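Local coordinates for SGNH hydrolase-type esterase domain-containing protein (PDB 4S1P) that is probably a hydrolase of the SGNH (GDSL-like lipase/acylhydrolase) family, expected to cleave ester bonds, though its natural substrate is unknown, at residues N11-A16 / V166-A171. Sequence-based numbering, arbitrary orientation.
Sequences NSLTTA and VHPSPA
Ser12 meets the imidazole of His167 at the ring edge, near its plane, with OG lying 2.9 Å from CD2 and 3.0 Å from NE2. The hydroxyl thus sits almost evenly across the NE2-CD2 side of the ring. It is carried there by a chi1 of 79°, which sets OG between the backbone N and the carbonyl carbon of Ser12. At the far side of the ring, ND1 of His167 is hydrogen-bonded to Asp164 OD2, which would help to fix the imidazole's rotation, while Val166 CG1 lies over one face near the rim.

The buried apolar side lies beside this polar pair, where Leu13 and Pro168 come together. Leu13 crosses the histidine side chain at about a right angle and brings CD1 to 4.0 Å from His167 CD2, approaching obliquely. Its CG faces the proline ring at 4.4 Å from Pro168 CD, and farther along, Ala16 CB touches Pro168 CG at 4.3 Å. The Ser12-His167 side is close but more open, only partly buried; there an unidentified ligand, probably picked up from the crystallisation liquor, is hydrogen-bonded to Ser12 N and Asn11 ND2.

Asn11 caps the short helix 12-15: its OD1 accepts from Leu13 N at 3.1 Å in a nearly straight bond (167°), and Gln70 NE2 donates to the same oxygen. The serine therefore sits in the first turn of a capped helix following strand 4-10, facing a histidine on the loop before helix 170-184. Together with Asp164 this matches the Ser-His-Asp catalytic triad of SGNH hydrolases, with Ser12 the probable nucleophile.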
# COMPACT_ATOMS: atom_id res chain seq x y z
N ASN A 11 -4.16 2.07 5.15
CA ASN A 11 -5.52 2.25 5.62
C ASN A 11 -6.25 0.92 5.54
O ASN A 11 -5.60 -0.12 5.71
CB ASN A 11 -6.17 3.44 4.94
CG ASN A 11 -6.40 3.25 3.47
OD1 ASN A 11 -6.42 2.13 2.93
ND2 ASN A 11 -6.59 4.36 2.80
N SER A 12 -7.58 0.90 5.38
CA SER A 12 -8.26 -0.39 5.40
C SER A 12 -7.83 -1.34 4.27
O SER A 12 -7.99 -2.55 4.41
CB SER A 12 -9.79 -0.22 5.43
OG SER A 12 -10.25 0.07 4.16
N LEU A 13 -7.21 -0.85 3.18
CA LEU A 13 -6.72 -1.82 2.18
C LEU A 13 -5.57 -2.66 2.73
O LEU A 13 -5.32 -3.80 2.26
CB LEU A 13 -6.32 -1.14 0.87
CG LEU A 13 -7.47 -0.81 -0.11
CD1 LEU A 13 -8.44 0.20 0.45
CD2 LEU A 13 -6.89 -0.39 -1.44
N THR A 14 -4.89 -2.13 3.74
CA THR A 14 -3.87 -2.89 4.46
C THR A 14 -4.47 -3.72 5.58
O THR A 14 -4.13 -4.88 5.72
CB THR A 14 -2.81 -1.93 5.03
OG1 THR A 14 -2.04 -1.40 3.94
CG2 THR A 14 -1.83 -2.65 5.97
N THR A 15 -5.37 -3.15 6.39
CA THR A 15 -5.79 -3.81 7.61
C THR A 15 -6.93 -4.80 7.39
O THR A 15 -7.09 -5.70 8.23
CB THR A 15 -6.21 -2.81 8.69
OG1 THR A 15 -7.24 -1.96 8.18
CG2 THR A 15 -5.04 -1.97 9.14
N ALA A 16 -7.68 -4.65 6.30
CA ALA A 16 -8.85 -5.52 6.10
C ALA A 16 -8.47 -7.01 6.12
O ALA A 16 -7.40 -7.42 5.65
CB ALA A 16 -9.57 -5.17 4.78
N VAL A 166 -14.06 -1.71 -4.31
CA VAL A 166 -12.88 -0.93 -3.87
C VAL A 166 -12.04 -1.72 -2.89
O VAL A 166 -10.85 -1.93 -3.08
CB VAL A 166 -13.29 0.40 -3.21
CG1 VAL A 166 -12.08 1.11 -2.59
CG2 VAL A 166 -13.96 1.31 -4.22
N HIS A 167 -12.67 -2.17 -1.82
CA HIS A 167 -11.97 -2.91 -0.80
C HIS A 167 -11.79 -4.35 -1.26
O HIS A 167 -12.55 -4.86 -2.08
CB HIS A 167 -12.80 -2.84 0.49
CG HIS A 167 -12.81 -1.47 1.10
ND1 HIS A 167 -13.73 -0.51 0.76
CD2 HIS A 167 -11.94 -0.87 1.94
CE1 HIS A 167 -13.46 0.61 1.40
NE2 HIS A 167 -12.37 0.42 2.12
N PRO A 168 -10.76 -5.02 -0.73
CA PRO A 168 -10.52 -6.42 -1.09
C PRO A 168 -11.47 -7.35 -0.31
O PRO A 168 -11.83 -7.08 0.83
CB PRO A 168 -9.09 -6.64 -0.63
CG PRO A 168 -8.93 -5.73 0.56
CD PRO A 168 -9.78 -4.51 0.25
N SER A 169 -11.87 -8.43 -0.97
CA SER A 169 -12.50 -9.55 -0.28
C SER A 169 -11.44 -10.27 0.54
O SER A 169 -10.25 -10.02 0.39
CB SER A 169 -13.06 -10.52 -1.31
OG SER A 169 -12.03 -11.19 -1.95
N PRO A 170 -11.84 -11.22 1.38
CA PRO A 170 -10.82 -12.01 2.03
C PRO A 170 -9.84 -12.66 1.04
O PRO A 170 -8.65 -12.69 1.29
CB PRO A 170 -11.66 -13.05 2.79
CG PRO A 170 -12.87 -12.30 3.15
CD PRO A 170 -13.18 -11.50 1.92
N ALA A 171 -10.34 -13.18 -0.10
CA ALA A 171 -9.46 -13.74 -1.13
C ALA A 171 -8.52 -12.65 -1.72
O ALA A 171 -7.35 -12.91 -1.96
CB ALA A 171 -10.26 -14.41 -2.24